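Local coordinates for protein Two-component sensor histidine kinase (Nostoc sp., PDB 3OLO) that probably senses a signal through this PAS domain and passes it to a kinase core that phosphorylates a histidine in two-component signalling, at residues 58-64 against 83-87; 32-38 against 53-58. All coordinates share one frame; numbering follows the deposited sequence. Where two conformers were deposited one is given.

Interaction 1 (58-64 against 83-87); sequences LQDIDVD and TRYRS
Asp64 and Arg84 meet because both side chains leave the backbone with CG anti to the carbonyl carbon (chi1 -65° and -61°), and a bend at chi3 of Arg84 then lays its guanidinium beside the carboxylate. The grip is side-on: NE of Arg84 lies 3.0 Å from OD2 of Asp64 while NH2 takes OD1, both bonds being nearly straight and the two planes nearly coplanar. A methyl, CG1 of Val63, covers one face of this guanidinium, and CG2 of the same valine lies over a face of the Arg86 guanidinium.

Deeper in, the carboxylate of Asp62 reaches Thr83. Its OD1 accepts from Thr83 OG1 at 2.7 Å on the syn side and from the backbone N of Asp64 at 2.9 Å on the anti side. The second bond makes an Asx turn, and the two donors arrive from opposite faces of the carboxylate plane. OD2 is held by His68.

Ile61 uses its CG2 branch, which sits 3.9 Å from the centroid of the Tyr85 ring in a CH-pi contact over one face. Backbone bonds flank the Asp62–Tyr85 bridge: Arg86 N donates to Ile61 O at 2.9 Å, and Val63 N gives a weak bond to Arg84 O. One water donates to both Asp60 O and Arg86 O. In this way the loop from 58 to 64 is fastened to the C-terminal end of strand 78-86, an outermost strand of the PAS sheet within the chain, while Phe93, Val95 and Met97 on strand 92-104 also pack against Tyr85.

Three donors hold the buried Asp62 carboxylate, which would probably favour its ionised form, whereas the Tyr85 hydroxyl is buried without a polar partner; Asp62 and Asp64 thus supply the loop's side-chain polar contacts, beside the backbone bonds and the water.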
loop_
_atom_site.group_PDB
_atom_site.type_symbol
_atom_site.label_atom_id
_atom_site.label_comp_id
_atom_site.label_asym_id
_atom_site.label_seq_id
_atom_site.Cartn_x
_atom_site.Cartn_y
_atom_site.Cartn_z
ATOM N N LEU A 58 4.813 16.316 10.531
ATOM C CA LEU A 58 6.058 15.556 10.469
ATOM C C LEU A 58 7.060 16.067 11.498
ATOM O O LEU A 58 7.839 15.302 12.070
ATOM C CB LEU A 58 6.677 15.679 9.073
ATOM C CG LEU A 58 7.990 14.930 8.902
ATOM C CD1 LEU A 58 7.760 13.452 9.155
ATOM C CD2 LEU A 58 8.592 15.173 7.509
ATOM N N GLN A 59 7.028 17.365 11.742
ATOM C CA GLN A 59 7.970 17.990 12.648
ATOM C C GLN A 59 7.775 17.527 14.098
ATOM O O GLN A 59 8.656 17.710 14.935
ATOM C CB GLN A 59 7.816 19.503 12.557
ATOM C CG GLN A 59 8.836 20.278 13.354
ATOM C CD GLN A 59 8.701 21.784 13.156
ATOM O OE1 GLN A 59 9.667 22.530 13.320
ATOM N NE2 GLN A 59 7.497 22.234 12.804
ATOM N N ASP A 60 6.626 16.931 14.394
ATOM C CA ASP A 60 6.350 16.418 15.747
ATOM C C ASP A 60 6.938 15.023 15.967
ATOM O O ASP A 60 6.972 14.548 17.096
ATOM C CB ASP A 60 4.840 16.349 15.991
ATOM C CG ASP A 60 4.165 17.697 15.848
ATOM O OD1 ASP A 60 4.782 18.717 16.229
ATOM O OD2 ASP A 60 3.016 17.735 15.359
ATOM N N ILE A 61 7.352 14.369 14.877
ATOM C CA ILE A 61 7.896 13.007 14.886
ATOM C C ILE A 61 9.366 13.003 14.450
ATOM O O ILE A 61 10.210 12.337 15.027
ATOM C CB ILE A 61 7.152 12.117 13.854
ATOM C CG1 ILE A 61 5.636 12.193 14.052
ATOM C CG2 ILE A 61 7.636 10.673 13.917
ATOM C CD1 ILE A 61 5.133 11.385 15.193
ATOM N N ASP A 62 9.649 13.722 13.378
ATOM C CA ASP A 62 10.990 13.747 12.805
ATOM C C ASP A 62 11.880 14.647 13.650
ATOM O O ASP A 62 11.847 15.866 13.531
ATOM C CB ASP A 62 10.933 14.238 11.361
ATOM C CG ASP A 62 12.272 14.151 10.656
ATOM O OD1 ASP A 62 13.306 13.979 11.336
ATOM O OD2 ASP A 62 12.288 14.260 9.420
ATOM N N VAL A 63 12.657 14.027 14.524
ATOM C CA VAL A 63 13.573 14.744 15.395
ATOM C C VAL A 63 14.503 15.673 14.624
ATOM O O VAL A 63 14.874 16.737 15.112
ATOM C CB VAL A 63 14.437 13.757 16.198
ATOM C CG1 VAL A 63 15.414 14.510 17.094
ATOM C CG2 VAL A 63 13.552 12.852 17.028
ATOM N N ASP A 64 14.894 15.267 13.421
ATOM C CA ASP A 64 15.886 16.025 12.674
ATOM C C ASP A 64 15.272 16.835 11.546
ATOM O O ASP A 64 15.957 17.203 10.589
ATOM C CB ASP A 64 16.960 15.077 12.148
ATOM C CG ASP A 64 17.759 14.438 13.268
ATOM O OD1 ASP A 64 18.006 15.120 14.288
ATOM O OD2 ASP A 64 18.129 13.256 13.134
ATOM N N THR A 83 16.476 9.647 8.630
ATOM C CA THR A 83 16.361 10.574 9.733
ATOM C C THR A 83 16.037 9.792 11.001
ATOM O O THR A 83 15.920 8.572 10.960
ATOM C CB THR A 83 15.307 11.633 9.435
ATOM O OG1 THR A 83 15.455 12.728 10.350
ATOM C CG2 THR A 83 13.905 11.036 9.522
ATOM N N ARG A 84 15.925 10.484 12.129
ATOM C CA ARG A 84 15.513 9.845 13.379
ATOM C C ARG A 84 14.084 10.242 13.684
ATOM O O ARG A 84 13.717 11.402 13.522
ATOM C CB ARG A 84 16.409 10.285 14.539
ATOM C CG ARG A 84 17.882 9.923 14.363
ATOM C CD ARG A 84 18.700 10.378 15.552
ATOM N NE ARG A 84 18.760 11.831 15.648
ATOM C CZ ARG A 84 18.972 12.505 16.778
ATOM N NH1 ARG A 84 19.138 11.862 17.932
ATOM N NH2 ARG A 84 19.008 13.829 16.756
ATOM N N TYR A 85 13.279 9.273 14.102
ATOM C CA TYR A 85 11.935 9.537 14.592
ATOM C C TYR A 85 11.849 9.363 16.102
ATOM O O TYR A 85 12.559 8.538 16.678
ATOM C CB TYR A 85 10.951 8.549 13.971
ATOM C CG TYR A 85 10.511 8.857 12.555
ATOM C CD1 TYR A 85 11.076 9.894 11.820
ATOM C CD2 TYR A 85 9.505 8.109 11.961
ATOM C CE1 TYR A 85 10.653 10.165 10.514
ATOM C CE2 TYR A 85 9.072 8.377 10.673
ATOM C CZ TYR A 85 9.646 9.406 9.955
ATOM O OH TYR A 85 9.209 9.657 8.666
ATOM N N ARG A 86 10.984 10.145 16.741
ATOM C CA ARG A 86 10.648 9.923 18.139
ATOM C C ARG A 86 9.206 9.474 18.227
ATOM O O ARG A 86 8.310 10.122 17.683
ATOM C CB ARG A 86 10.836 11.179 18.982
ATOM C CG ARG A 86 10.425 10.969 20.435
ATOM C CD ARG A 86 10.457 12.252 21.236
ATOM N NE ARG A 86 11.804 12.805 21.332
ATOM C CZ ARG A 86 12.194 13.956 20.794
ATOM N NH1 ARG A 86 11.337 14.709 20.113
ATOM N NH2 ARG A 86 13.447 14.367 20.953
ATOM N N SER A 87 8.989 8.360 18.914
ATOM C CA SER A 87 7.662 7.781 19.020
ATOM C C SER A 87 6.969 8.358 20.244
ATOM O O SER A 87 7.597 9.022 21.065
ATOM C CB SER A 87 7.748 6.267 19.131
ATOM O OG SER A 87 8.373 5.889 20.340
HETATM O O HOH W 1 6.919 12.345 18.787
#

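Interaction 2 (32-38 against 53-58)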
loop_
_atom_site.group_PDB
_atom_site.type_symbol
_atom_site.label_atom_id
_atom_site.label_comp_id
_atom_site.label_asym_id
_atom_site.label_seq_id
_atom_site.Cartn_x
_atom_site.Cartn_y
_atom_site.Cartn_z
ATOM N N ASN A 32 2.451 21.489 3.878
ATOM C CA ASN A 32 3.126 21.966 5.087
ATOM C C ASN A 32 3.549 20.816 6.006
ATOM O O ASN A 32 3.768 21.013 7.194
ATOM C CB ASN A 32 2.241 22.942 5.862
ATOM C CG ASN A 32 1.381 23.798 4.954
ATOM O OD1 ASN A 32 1.893 24.605 4.176
ATOM N ND2 ASN A 32 0.064 23.631 5.055
ATOM N N TRP A 33 3.652 19.620 5.436
ATOM C CA TRP A 33 4.132 18.433 6.139
ATOM C C TRP A 33 3.174 17.948 7.229
ATOM O O TRP A 33 3.555 17.153 8.081
ATOM C CB TRP A 33 5.534 18.663 6.722
ATOM C CG TRP A 33 6.423 19.418 5.794
ATOM C CD1 TRP A 33 6.760 20.741 5.877
ATOM C CD2 TRP A 33 7.073 18.911 4.625
ATOM N NE1 TRP A 33 7.586 21.086 4.832
ATOM C CE2 TRP A 33 7.795 19.981 4.049
ATOM C CE3 TRP A 33 7.119 17.656 4.005
ATOM C CZ2 TRP A 33 8.549 19.836 2.880
ATOM C CZ3 TRP A 33 7.873 17.510 2.841
ATOM C CH2 TRP A 33 8.574 18.597 2.292
ATOM N N GLN A 34 1.934 18.418 7.191
ATOM C CA GLN A 34 0.871 17.860 8.025
ATOM C C GLN A 34 0.482 16.470 7.510
ATOM O O GLN A 34 0.392 16.262 6.308
ATOM C CB GLN A 34 -0.356 18.783 8.033
ATOM C CG GLN A 34 -1.180 18.833 6.731
ATOM C CD GLN A 34 -0.675 19.859 5.715
ATOM O OE1 GLN A 34 0.522 19.967 5.456
ATOM N NE2 GLN A 34 -1.600 20.619 5.134
ATOM N N PHE A 35 0.279 15.511 8.410
ATOM C CA PHE A 35 -0.245 14.206 8.012
ATOM C C PHE A 35 -1.659 14.350 7.437
ATOM O O PHE A 35 -2.482 15.080 7.971
ATOM C CB PHE A 35 -0.283 13.247 9.203
ATOM C CG PHE A 35 1.069 12.893 9.740
ATOM C CD1 PHE A 35 1.848 11.921 9.113
ATOM C CD2 PHE A 35 1.564 13.526 10.878
ATOM C CE1 PHE A 35 3.105 11.586 9.607
ATOM C CE2 PHE A 35 2.816 13.212 11.383
ATOM C CZ PHE A 35 3.597 12.229 10.745
ATOM N N LEU A 36 -1.933 13.641 6.351
ATOM C CA LEU A 36 -3.248 13.672 5.722
ATOM C C LEU A 36 -3.867 12.291 5.762
ATOM O O LEU A 36 -5.090 12.138 5.802
ATOM C CB LEU A 36 -3.138 14.115 4.262
ATOM C CG LEU A 36 -2.538 15.499 4.035
ATOM C CD1 LEU A 36 -2.435 15.777 2.549
ATOM C CD2 LEU A 36 -3.365 16.566 4.731
ATOM N N TYR A 37 -3.008 11.283 5.728
ATOM C CA TYR A 37 -3.448 9.907 5.722
ATOM C C TYR A 37 -2.311 9.054 6.256
ATOM O O TYR A 37 -1.166 9.257 5.882
ATOM C CB TYR A 37 -3.820 9.472 4.297
ATOM C CG TYR A 37 -4.349 8.069 4.258
ATOM C CD1 TYR A 37 -3.486 6.984 4.247
ATOM C CD2 TYR A 37 -5.712 7.823 4.277
ATOM C CE1 TYR A 37 -3.972 5.683 4.233
ATOM C CE2 TYR A 37 -6.202 6.533 4.258
ATOM C CZ TYR A 37 -5.330 5.470 4.243
ATOM O OH TYR A 37 -5.822 4.190 4.246
ATOM N N VAL A 38 -2.617 8.115 7.142
ATOM C CA VAL A 38 -1.599 7.215 7.680
ATOM C C VAL A 38 -2.146 5.812 7.666
ATOM O O VAL A 38 -3.332 5.631 7.927
ATOM C CB VAL A 38 -1.214 7.572 9.154
ATOM C CG1 VAL A 38 -0.498 8.900 9.206
ATOM C CG2 VAL A 38 -2.458 7.591 10.071
ATOM N N LEU A 53 -2.366 11.344 14.915
ATOM C CA LEU A 53 -1.494 11.642 13.781
ATOM C C LEU A 53 -2.153 12.599 12.799
ATOM O O LEU A 53 -1.474 13.390 12.162
ATOM C CB LEU A 53 -1.072 10.352 13.061
ATOM C CG LEU A 53 -0.001 9.522 13.795
ATOM C CD1 LEU A 53 0.144 8.117 13.213
ATOM C CD2 LEU A 53 1.344 10.236 13.777
ATOM N N LEU A 54 -3.474 12.554 12.691
ATOM C CA LEU A 54 -4.159 13.347 11.666
ATOM C C LEU A 54 -4.378 14.787 12.113
ATOM O O LEU A 54 -5.039 15.569 11.428
ATOM C CB LEU A 54 -5.485 12.688 11.251
ATOM C CG LEU A 54 -5.302 11.386 10.446
ATOM C CD1 LEU A 54 -6.649 10.746 10.080
ATOM C CD2 LEU A 54 -4.468 11.627 9.182
ATOM N N SER A 55 -3.823 15.137 13.265
ATOM C CA SER A 55 -3.788 16.532 13.684
ATOM C C SER A 55 -2.342 16.927 13.942
ATOM O O SER A 55 -2.068 17.949 14.555
ATOM C CB SER A 55 -4.631 16.742 14.939
ATOM O OG SER A 55 -4.114 15.979 16.011
HETATM N N MSE A 56 -1.412 16.116 13.445
HETATM C CA MSE A 56 -0.004 16.340 13.721
HETATM C C MSE A 56 0.793 16.688 12.467
HETATM O O MSE A 56 0.293 16.611 11.350
HETATM C CB MSE A 56 0.599 15.116 14.424
HETATM C CG MSE A 56 0.192 14.998 15.902
HETATM SE SE MSE A 56 0.648 13.267 16.709
HETATM C CE MSE A 56 2.590 13.425 16.724
ATOM N N ASN A 57 2.035 17.095 12.686
ATOM C CA ASN A 57 2.963 17.453 11.622
ATOM C C ASN A 57 4.163 16.519 11.674
ATOM O O ASN A 57 4.489 15.992 12.741
ATOM C CB ASN A 57 3.448 18.881 11.834
ATOM C CG ASN A 57 4.116 19.449 10.614
ATOM O OD1 ASN A 57 5.341 19.399 10.465
ATOM N ND2 ASN A 57 3.312 20.011 9.728
ATOM N N LEU A 58 4.813 16.316 10.531
ATOM C CA LEU A 58 6.058 15.556 10.469
ATOM C C LEU A 58 7.060 16.067 11.498
ATOM O O LEU A 58 7.839 15.302 12.070
ATOM C CB LEU A 58 6.677 15.679 9.073
ATOM C CG LEU A 58 7.990 14.930 8.902
ATOM C CD1 LEU A 58 7.760 13.452 9.155
ATOM C CD2 LEU A 58 8.592 15.173 7.509
HETATM O O HOH W 2 -2.298 16.595 10.561
HETATM O O HOH W 3 -5.211 15.989 8.705
#
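Gln34 and Asn57 form a single backbone bridge that ties the strand 35-38 region of the PAS fold to the loop after helix 50-53. The backbone bonds flank it: Leu58 N donates to Trp33 O at 2.9 Å, and Phe35 N to Met56 O at 3.1 Å. Near Leu54, two waters continue the link, both donating to Phe35 O; one also donates to Met56 O and the other to Leu54 O. Leu36 and Tyr37 both face Cys28 of strand 25-29 in a classic beta bulge.

Apolar contacts centre on Phe35 and Leu53. Leu53 CD2 lies over one face of the Phe35 ring, offset toward the rim, and Met56 CB, of a selenomethionine, packs 4.0 Å from Phe35 CD2. Leu53 also sends CD1 against both methyls of Val38. Phe27 meets the Phe35 ring edge-to-face.

Two polar groups complete the contact. Met56 O lies at the edge of the Phe35 ring, near its plane. The side-chain polar bond belongs to Asn57: with CG anti to the backbone N (chi1 -165°), its amide reaches across to 32-33, and ND2 donates in the amide plane to Asn32 O at 2.8 Å.

Overall arrangement
From the N terminus, the chain passes helix 8-21 and strand 25-29 before entering 32-38. Helices 40-46 and 50-53 follow, and interaction 2 closes this mainly helical excursion at 53-58. Interaction 1 begins at once, sharing Leu58, and closes a second loop, containing helix 70-76, when strand 78-86 returns at 83-87. The two closures therefore run in series, neither crossing nor enclosing one another. Their centres are about 12 Å apart, joined where Ile61 packs on Phe35, Leu53 and Met56. Between them, residues 53-64 are tied to both outermost strands of the chain's antiparallel sheet, 35-38 and 78-86.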